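PDB 6K8C: folylpolyglutamate synthase (FolC) from Helicobacter pylori, which probably adds glutamate to dihydropteroate and to folates, using ATP, in folate biosynthesis and polyglutamation. Local coordinates for residues 108-111 / 115-118; 286-291 / 310-315; 362-367 / 386-391. All coordinates share one frame; numbering follows the deposited sequence.

Contact 1: residues 108-111 / 115-118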
loop_
_atom_site.group_PDB
_atom_site.type_symbol
_atom_site.label_atom_id
_atom_site.label_comp_id
_atom_site.label_asym_id
_atom_site.label_seq_id
_atom_site.Cartn_x
_atom_site.Cartn_y
_atom_site.Cartn_z
ATOM N N GLN A 108 8.549 23.222 -3.355
ATOM C CA GLN A 108 9.238 24.493 -3.572
ATOM C C GLN A 108 10.093 24.876 -2.368
ATOM O O GLN A 108 11.177 25.446 -2.529
ATOM C CB GLN A 108 8.227 25.593 -3.888
ATOM C CG GLN A 108 7.798 25.642 -5.349
ATOM C CD GLN A 108 8.976 25.559 -6.314
ATOM O OE1 GLN A 108 9.994 26.228 -6.130
ATOM N NE2 GLN A 108 8.837 24.738 -7.348
ATOM N N GLN A 109 9.633 24.555 -1.155
ATOM C CA GLN A 109 10.432 24.840 0.032
ATOM C C GLN A 109 11.637 23.911 0.134
ATOM O O GLN A 109 12.710 24.326 0.587
ATOM C CB GLN A 109 9.571 24.726 1.292
ATOM C CG GLN A 109 8.353 25.633 1.316
ATOM C CD GLN A 109 7.559 25.492 2.600
ATOM O OE1 GLN A 109 6.368 25.178 2.577
ATOM N NE2 GLN A 109 8.218 25.719 3.732
ATOM N N LEU A 110 11.480 22.646 -0.273
ATOM C CA LEU A 110 12.551 21.669 -0.096
ATOM C C LEU A 110 13.659 21.815 -1.133
ATOM O O LEU A 110 14.840 21.631 -0.810
ATOM C CB LEU A 110 11.990 20.248 -0.170
ATOM C CG LEU A 110 11.187 19.712 1.009
ATOM C CD1 LEU A 110 10.717 18.299 0.696
ATOM C CD2 LEU A 110 12.038 19.733 2.263
ATOM N N GLN A 111 13.298 22.103 -2.384
ATOM C CA GLN A 111 14.216 21.898 -3.500
ATOM C C GLN A 111 15.468 22.767 -3.423
ATOM O O GLN A 111 16.476 22.428 -4.050
ATOM C CB GLN A 111 13.491 22.148 -4.825
ATOM C CG GLN A 111 12.758 23.478 -4.899
ATOM C CD GLN A 111 13.683 24.635 -5.229
ATOM O OE1 GLN A 111 14.671 24.468 -5.944
ATOM N NE2 GLN A 111 13.373 25.814 -4.701
ATOM N N PHE A 115 20.454 18.744 0.585
ATOM C CA PHE A 115 20.026 17.395 0.950
ATOM C C PHE A 115 18.866 16.919 0.083
ATOM O O PHE A 115 18.683 15.711 -0.101
ATOM C CB PHE A 115 19.665 17.317 2.442
ATOM C CG PHE A 115 18.579 18.268 2.877
ATOM C CD1 PHE A 115 17.245 17.993 2.619
ATOM C CD2 PHE A 115 18.894 19.419 3.581
ATOM C CE1 PHE A 115 16.248 18.860 3.030
ATOM C CE2 PHE A 115 17.904 20.288 4.000
ATOM C CZ PHE A 115 16.579 20.010 3.721
ATOM N N SER A 116 18.081 17.848 -0.464
ATOM C CA SER A 116 16.988 17.458 -1.347
ATOM C C SER A 116 17.510 16.912 -2.670
ATOM O O SER A 116 16.948 15.957 -3.218
ATOM C CB SER A 116 16.060 18.644 -1.583
ATOM O OG SER A 116 15.368 18.973 -0.391
ATOM N N SER A 117 18.581 17.503 -3.202
ATOM C CA SER A 117 19.165 16.975 -4.430
ATOM C C SER A 117 19.829 15.629 -4.196
ATOM O O SER A 117 19.882 14.798 -5.110
ATOM C CB SER A 117 20.175 17.968 -5.009
ATOM O OG SER A 117 19.523 19.114 -5.518
ATOM N N ALA A 118 20.336 15.391 -2.985
ATOM C CA ALA A 118 20.954 14.108 -2.675
ATOM C C ALA A 118 19.930 12.991 -2.497
ATOM O O ALA A 118 20.308 11.816 -2.522
ATOM C CB ALA A 118 21.809 14.232 -1.412
#

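Contact 2: residues 286-291 / 310-315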
loop_
_atom_site.group_PDB
_atom_site.type_symbol
_atom_site.label_atom_id
_atom_site.label_comp_id
_atom_site.label_asym_id
_atom_site.label_seq_id
_atom_site.Cartn_x
_atom_site.Cartn_y
_atom_site.Cartn_z
ATOM N N VAL A 286 -5.168 -3.452 -8.029
ATOM C CA VAL A 286 -3.736 -3.718 -7.955
ATOM C C VAL A 286 -3.404 -4.993 -7.192
ATOM O O VAL A 286 -2.219 -5.292 -6.998
ATOM C CB VAL A 286 -2.993 -2.540 -7.299
ATOM C CG1 VAL A 286 -3.141 -1.288 -8.150
ATOM C CG2 VAL A 286 -3.527 -2.301 -5.889
ATOM N N GLY A 287 -4.402 -5.752 -6.755
ATOM C CA GLY A 287 -4.135 -6.913 -5.928
ATOM C C GLY A 287 -3.669 -8.128 -6.713
ATOM O O GLY A 287 -3.648 -8.152 -7.943
ATOM N N HIS A 288 -3.263 -9.157 -5.965
ATOM C CA HIS A 288 -3.062 -10.491 -6.540
ATOM C C HIS A 288 -3.082 -11.473 -5.367
ATOM O O HIS A 288 -2.042 -11.777 -4.780
ATOM C CB HIS A 288 -1.784 -10.621 -7.341
ATOM C CG HIS A 288 -1.736 -11.866 -8.172
ATOM N ND1 HIS A 288 -1.534 -13.116 -7.626
ATOM C CD2 HIS A 288 -1.909 -12.060 -9.501
ATOM C CE1 HIS A 288 -1.565 -14.023 -8.587
ATOM N NE2 HIS A 288 -1.791 -13.409 -9.734
ATOM N N ASN A 289 -4.278 -11.952 -5.040
ATOM C CA ASN A 289 -4.507 -12.775 -3.863
ATOM C C ASN A 289 -5.784 -13.550 -4.083
ATOM O O ASN A 289 -6.719 -13.026 -4.702
ATOM C CB ASN A 289 -4.640 -11.911 -2.601
ATOM C CG ASN A 289 -3.551 -12.177 -1.599
ATOM O OD1 ASN A 289 -2.536 -12.798 -1.917
ATOM N ND2 ASN A 289 -3.753 -11.709 -0.372
ATOM N N PRO A 290 -5.872 -14.784 -3.583
ATOM C CA PRO A 290 -7.167 -15.471 -3.602
ATOM C C PRO A 290 -8.259 -14.653 -2.944
ATOM O O PRO A 290 -9.404 -14.653 -3.413
ATOM C CB PRO A 290 -6.879 -16.773 -2.837
ATOM C CG PRO A 290 -5.418 -16.997 -3.021
ATOM C CD PRO A 290 -4.806 -15.621 -3.010
ATOM N N HIS A 291 -7.929 -13.930 -1.872
ATOM C CA HIS A 291 -8.948 -13.151 -1.179
ATOM C C HIS A 291 -9.463 -12.008 -2.046
ATOM O O HIS A 291 -10.677 -11.788 -2.142
ATOM C CB HIS A 291 -8.402 -12.613 0.142
ATOM C CG HIS A 291 -9.449 -11.976 0.997
ATOM N ND1 HIS A 291 -10.250 -12.700 1.854
ATOM C CD2 HIS A 291 -9.852 -10.687 1.102
ATOM C CE1 HIS A 291 -11.091 -11.882 2.464
ATOM N NE2 HIS A 291 -10.870 -10.656 2.024
ATOM N N LEU A 310 -10.394 -10.488 -18.784
ATOM C CA LEU A 310 -9.375 -10.189 -17.787
ATOM C C LEU A 310 -8.106 -9.691 -18.470
ATOM O O LEU A 310 -7.586 -10.350 -19.376
ATOM C CB LEU A 310 -9.065 -11.428 -16.941
ATOM C CG LEU A 310 -8.056 -11.220 -15.811
ATOM C CD1 LEU A 310 -8.639 -10.312 -14.734
ATOM C CD2 LEU A 310 -7.646 -12.558 -15.210
ATOM N N ILE A 311 -7.615 -8.532 -18.038
ATOM C CA ILE A 311 -6.319 -8.006 -18.459
ATOM C C ILE A 311 -5.352 -8.238 -17.307
ATOM O O ILE A 311 -5.556 -7.715 -16.205
ATOM C CB ILE A 311 -6.411 -6.516 -18.832
ATOM C CG1 ILE A 311 -7.303 -6.342 -20.062
ATOM C CG2 ILE A 311 -5.027 -5.931 -19.103
ATOM C CD1 ILE A 311 -7.823 -4.923 -20.255
ATOM N N TYR A 312 -4.306 -9.027 -17.547
ATOM C CA TYR A 312 -3.654 -9.712 -16.440
ATOM C C TYR A 312 -2.175 -9.955 -16.705
ATOM O O TYR A 312 -1.773 -10.291 -17.823
ATOM C CB TYR A 312 -4.355 -11.056 -16.176
ATOM C CG TYR A 312 -3.730 -11.913 -15.095
ATOM C CD1 TYR A 312 -4.085 -11.751 -13.760
ATOM C CD2 TYR A 312 -2.795 -12.893 -15.410
ATOM C CE1 TYR A 312 -3.519 -12.538 -12.766
ATOM C CE2 TYR A 312 -2.223 -13.680 -14.425
ATOM C CZ TYR A 312 -2.589 -13.499 -13.105
ATOM O OH TYR A 312 -2.023 -14.280 -12.121
ATOM N N ASN A 313 -1.381 -9.790 -15.651
ATOM C CA ASN A 313 -0.067 -10.403 -15.531
ATOM C C ASN A 313 0.230 -10.515 -14.043
ATOM O O ASN A 313 -0.495 -9.967 -13.211
ATOM C CB ASN A 313 1.014 -9.604 -16.270
ATOM C CG ASN A 313 2.065 -10.499 -16.907
ATOM O OD1 ASN A 313 2.273 -11.636 -16.478
ATOM N ND2 ASN A 313 2.740 -9.987 -17.929
ATOM N N CYS A 314 1.296 -11.233 -13.699
ATOM C CA CYS A 314 1.624 -11.377 -12.285
ATOM C C CYS A 314 3.112 -11.651 -12.116
ATOM O O CYS A 314 3.821 -11.996 -13.063
ATOM C CB CYS A 314 0.793 -12.483 -11.631
ATOM S SG CYS A 314 1.318 -14.146 -12.060
ATOM N N TYR A 315 3.573 -11.486 -10.880
ATOM C CA TYR A 315 4.953 -11.766 -10.529
ATOM C C TYR A 315 5.158 -13.272 -10.374
ATOM O O TYR A 315 4.200 -14.048 -10.275
ATOM C CB TYR A 315 5.336 -11.022 -9.247
ATOM C CG TYR A 315 5.441 -9.522 -9.427
ATOM C CD1 TYR A 315 6.326 -8.974 -10.351
ATOM C CD2 TYR A 315 4.645 -8.654 -8.683
ATOM C CE1 TYR A 315 6.423 -7.604 -10.525
ATOM C CE2 TYR A 315 4.737 -7.283 -8.849
ATOM C CZ TYR A 315 5.626 -6.764 -9.770
ATOM O OH TYR A 315 5.714 -5.400 -9.937
#

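Contact 3: residues 362-367 / 386-391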
loop_
_atom_site.group_PDB
_atom_site.type_symbol
_atom_site.label_atom_id
_atom_site.label_comp_id
_atom_site.label_asym_id
_atom_site.label_seq_id
_atom_site.Cartn_x
_atom_site.Cartn_y
_atom_site.Cartn_z
ATOM N N ALA A 362 -4.955 -14.301 -25.269
ATOM C CA ALA A 362 -4.207 -13.613 -26.313
ATOM C C ALA A 362 -3.426 -12.507 -25.616
ATOM O O ALA A 362 -3.575 -12.290 -24.409
ATOM C CB ALA A 362 -5.122 -13.062 -27.409
ATOM N N LEU A 363 -2.586 -11.810 -26.375
ATOM C CA LEU A 363 -1.884 -10.660 -25.828
ATOM C C LEU A 363 -2.799 -9.440 -25.827
ATOM O O LEU A 363 -3.630 -9.261 -26.720
ATOM C CB LEU A 363 -0.615 -10.356 -26.630
ATOM C CG LEU A 363 0.468 -11.435 -26.720
ATOM C CD1 LEU A 363 1.778 -10.820 -27.198
ATOM C CD2 LEU A 363 0.658 -12.151 -25.393
ATOM N N PHE A 364 -2.642 -8.594 -24.813
ATOM C CA PHE A 364 -3.411 -7.357 -24.763
ATOM C C PHE A 364 -2.834 -6.334 -25.734
ATOM O O PHE A 364 -1.619 -6.114 -25.765
ATOM C CB PHE A 364 -3.418 -6.761 -23.359
ATOM C CG PHE A 364 -4.067 -5.403 -23.295
ATOM C CD1 PHE A 364 -5.448 -5.275 -23.326
ATOM C CD2 PHE A 364 -3.297 -4.254 -23.264
ATOM C CE1 PHE A 364 -6.043 -4.024 -23.289
ATOM C CE2 PHE A 364 -3.882 -3.004 -23.223
ATOM C CZ PHE A 364 -5.256 -2.887 -23.237
ATOM N N GLU A 365 -3.715 -5.694 -26.506
ATOM C CA GLU A 365 -3.339 -4.544 -27.325
ATOM C C GLU A 365 -4.260 -3.356 -27.091
ATOM O O GLU A 365 -3.772 -2.275 -26.745
ATOM C CB GLU A 365 -3.289 -4.925 -28.817
ATOM C CG GLU A 365 -4.451 -5.743 -29.357
ATOM C CD GLU A 365 -4.036 -6.595 -30.550
ATOM O OE1 GLU A 365 -4.928 -7.093 -31.269
ATOM O OE2 GLU A 365 -2.814 -6.767 -30.768
ATOM N N ASP A 366 -5.576 -3.512 -27.248
ATOM C CA ASP A 366 -6.501 -2.405 -27.035
ATOM C C ASP A 366 -7.776 -2.903 -26.369
ATOM O O ASP A 366 -8.100 -4.094 -26.404
ATOM C CB ASP A 366 -6.857 -1.688 -28.351
ATOM C CG ASP A 366 -5.637 -1.386 -29.209
ATOM O OD1 ASP A 366 -4.847 -0.488 -28.841
ATOM O OD2 ASP A 366 -5.473 -2.042 -30.264
ATOM N N VAL A 367 -8.504 -1.968 -25.761
ATOM C CA VAL A 367 -9.807 -2.245 -25.168
ATOM C C VAL A 367 -10.886 -1.849 -26.168
ATOM O O VAL A 367 -10.800 -0.786 -26.801
ATOM C CB VAL A 367 -9.983 -1.512 -23.822
ATOM C CG1 VAL A 367 -8.946 -1.989 -22.811
ATOM C CG2 VAL A 367 -9.907 0.004 -23.998
ATOM N N TYR A 386 -2.673 1.743 -17.411
ATOM C CA TYR A 386 -3.190 3.106 -17.392
ATOM C C TYR A 386 -2.426 4.004 -18.355
ATOM O O TYR A 386 -3.013 4.890 -18.988
ATOM C CB TYR A 386 -3.124 3.667 -15.973
ATOM C CG TYR A 386 -3.646 5.077 -15.861
ATOM C CD1 TYR A 386 -4.961 5.378 -16.194
ATOM C CD2 TYR A 386 -2.827 6.109 -15.421
ATOM C CE1 TYR A 386 -5.447 6.666 -16.090
ATOM C CE2 TYR A 386 -3.305 7.403 -15.316
ATOM C CZ TYR A 386 -4.615 7.676 -15.652
ATOM O OH TYR A 386 -5.098 8.963 -15.552
ATOM N N LYS A 387 -1.115 3.794 -18.476
ATOM C CA LYS A 387 -0.320 4.600 -19.397
ATOM C C LYS A 387 -0.705 4.316 -20.844
ATOM O O LYS A 387 -0.893 5.244 -21.639
ATOM C CB LYS A 387 1.168 4.341 -19.168
ATOM C CG LYS A 387 1.765 5.158 -18.031
ATOM C CD LYS A 387 2.630 4.293 -17.130
ATOM C CE LYS A 387 3.910 5.006 -16.731
ATOM N NZ LYS A 387 5.021 4.044 -16.476
ATOM N N ARG A 388 -0.840 3.036 -21.200
ATOM C CA ARG A 388 -1.254 2.681 -22.553
ATOM C C ARG A 388 -2.677 3.145 -22.828
ATOM O O ARG A 388 -2.988 3.596 -23.937
ATOM C CB ARG A 388 -1.122 1.172 -22.757
ATOM C CG ARG A 388 0.290 0.650 -22.514
ATOM C CD ARG A 388 0.409 -0.854 -22.730
ATOM N NE ARG A 388 -0.224 -1.297 -23.969
ATOM C CZ ARG A 388 -0.253 -2.562 -24.380
ATOM N NH1 ARG A 388 -0.852 -2.878 -25.521
ATOM N NH2 ARG A 388 0.322 -3.510 -23.651
ATOM N N TYR A 389 -3.548 3.056 -21.821
ATOM C CA TYR A 389 -4.916 3.551 -21.949
ATOM C C TYR A 389 -4.938 5.066 -22.111
ATOM O O TYR A 389 -5.770 5.607 -22.850
ATOM C CB TYR A 389 -5.719 3.121 -20.724
ATOM C CG TYR A 389 -7.132 3.645 -20.645
ATOM C CD1 TYR A 389 -8.144 3.091 -21.415
ATOM C CD2 TYR A 389 -7.460 4.673 -19.772
ATOM C CE1 TYR A 389 -9.441 3.560 -21.334
ATOM C CE2 TYR A 389 -8.755 5.150 -19.685
ATOM C CZ TYR A 389 -9.741 4.588 -20.466
ATOM O OH TYR A 389 -11.032 5.057 -20.383
ATOM N N GLN A 390 -4.027 5.762 -21.429
ATOM C CA GLN A 390 -3.973 7.217 -21.504
ATOM C C GLN A 390 -3.632 7.683 -22.914
ATOM O O GLN A 390 -4.319 8.540 -23.481
ATOM C CB GLN A 390 -2.945 7.743 -20.508
ATOM C CG GLN A 390 -3.526 8.327 -19.242
ATOM C CD GLN A 390 -2.478 9.064 -18.438
ATOM O OE1 GLN A 390 -1.351 8.590 -18.290
ATOM N NE2 GLN A 390 -2.839 10.233 -17.919
ATOM N N GLU A 391 -2.570 7.123 -23.496
ATOM C CA GLU A 391 -2.144 7.490 -24.840
ATOM C C GLU A 391 -3.149 7.082 -25.909
ATOM O O GLU A 391 -2.924 7.378 -27.086
ATOM C CB GLU A 391 -0.780 6.860 -25.129
ATOM C CG GLU A 391 0.205 7.014 -23.975
ATOM C CD GLU A 391 1.653 6.828 -24.391
ATOM O OE1 GLU A 391 2.547 7.094 -23.559
ATOM O OE2 GLU A 391 1.897 6.411 -25.542
HETATM O O HOH W 1 0.540 -6.669 -24.244
#

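Contact 1: residues 108-111 / 115-118
Ser-116 and Leu-110 form the tight part of this contact. The Ser-116 hydroxyl donates to the Leu-110 carbonyl, with OG 2.7 Å from O. The hydroxyl comes in well above the carbonyl plane, 63° out of it, and so does not use a lone pair. With chi1 at -68°, OG lies beside the backbone N of Ser-116 and points at the Leu-110 carbonyl. CB of Ser-116 follows it closely, 3.3 Å from the same Leu-110 O. Leu-110 CB also touches Ser-116 OG, at 3.6 Å.

Beside this bond the contact is apolar and less close. A methyl of Leu-110, CD2, sits at the edge of the Phe-115 ring, near its plane, 4.4 Å from CE1. Both side chains are buried. Helix 28-41 and Phe-42 touch both, and helix 121-132 also packs on Leu-110.

The solvent side is looser. Gln-111 sets its CB away from the second helix and meets it through backbone CA, 4.2 Å from Ser-116 CB. Its amide folds back instead, and NE2 donates to Gln-108 O at 3.1 Å, in the carbonyl plane and on a lone pair.

The chain turns sharply between two successive helices, and the Ser-116 to Leu-110 bond closes the turn. It links helix 100-110 to helix 114-118 in the Mur ligase middle domain.

Contact 2: residues 286-291 / 310-315
The His-288 and Tyr-312 rings touch only by their edges. Their planes are 39° apart. At the edge of the imidazole, near its plane, stands the Tyr-312 hydroxyl, with CZ in plane behind it. At the edge of the phenol ring stands His-288 NE2. Cys-314 CB approaches the imidazole obliquely, 3.3 Å from His-288 NE2.

The two edges are joined by a short hydrogen bond, 2.6 Å from His-288 NE2 to Tyr-312 OH. It is nearly straight, at 169°, and either group could be the donor. Each side chain is extended from its backbone. His-288 has CG anti to its N (chi1 -167°), which carries the ring across to the other segment. Tyr-312 also has CG anti to N, and its OH is the end that meets NE2. The two side chains run nearly perpendicular. Cys-314 SG lies 4.7 Å from the centroid of the His-288 imidazole, also obliquely. The bond holds the imidazole at its NE2 end and should limit its rotation.

Helix 320-327 packs beside the contact: Val-323 touches His-288, and Ala-320 touches Tyr-312 and Cys-314. Asn-313 turns away from His-288. Its ND2 is held by Leu-337 O, and its OD1 accepts from the Cys-314 N.

Strand 282-285, helix 290-303 and strand 308-312 form a beta-alpha-beta crossover, with strand 373-376 lying between the two parallel strands. The contact ties the loop that opens the crossover to the end of its second strand. Asp-285 to Pro-290 matches the Asp-x-x-His-Asn-Pro signature of folylpolyglutamate synthases, here in the Rossmann-like C-terminal domain of the Mur ligase family.

Contact 3: residues 362-367 / 386-391
As the chain leaves edge strand 361-363, the backbone carbonyls of Phe-364 and Glu-365 both come within reach of Arg-388 on helix 379-390. Arg-388 NH1 donates to both, but weakly. The distance from Arg-388 NH1 to Phe-364 O is 3.3 Å, with an N-H...acceptor angle of 154°. From Arg-388 NH1 to Glu-365 O it is 3.2 Å, and the bond is more bent, at 122°.

A water adds a second link. It donates to Phe-364 O at 2.7 Å and accepts from Arg-388 NH2 at 3.2 Å, lying at the edge of the guanidinium, in its plane. Phe-364 O therefore meets both the arginine and the water.

The arginine chain bends at chi3, which brings the guanidinium against the CD2/CE2 edge of the Phe-364 ring. The two side chains point in opposing directions as they pass. Phe-364 CD2 lies over one face of the guanidinium, toward its rim, 3.7 Å from Arg-388 CZ. The two planes are 59° apart, so this is not a flat stack.

A second, apolar touch follows farther along. Val-367 CG2 meets the edge of the Tyr-389 ring, 4.4 Å from Tyr-389 CD1. On the sheet side, Phe-364 packs on Ile-311 of strand 308-312 and Leu-335 of strand 331-336, while Tyr-389 reaches Leu-278 and Ser-279 at the other end of the sheet.

Arg-388 is exposed, and the carboxylates of Glu-365 and Asp-366 are not in contact with it. They may still favour its positive charge from a distance. The contact depends on weak, partly water-mediated bonds from one arginine to backbone carbonyls, backed by aromatic and aliphatic packing.

How the contacts relate
Contacts 2 and 3 share the C-terminal sheet. Their centres are about 17 Å apart, and they touch where Ile-311 CD1 lies 3.6 Å from Phe-364 CE1 and 4.0 Å from Val-367 CG1. Ile-311 thus joins the strand of contact 2 to the apolar packing of contact 3. Contact 1 belongs to the other domain. Its centre is about 37 Å from that of contact 2 and about 36 Å from that of contact 3, with nearest atoms about 24 and 21 Å away. In this family the ATP site lies between the domains. Contact 2 borders that junction, since Val-286 touches Val-84 and His-291 touches Leu-240. Contact 1 is remote from contact 2, across the chain's centre.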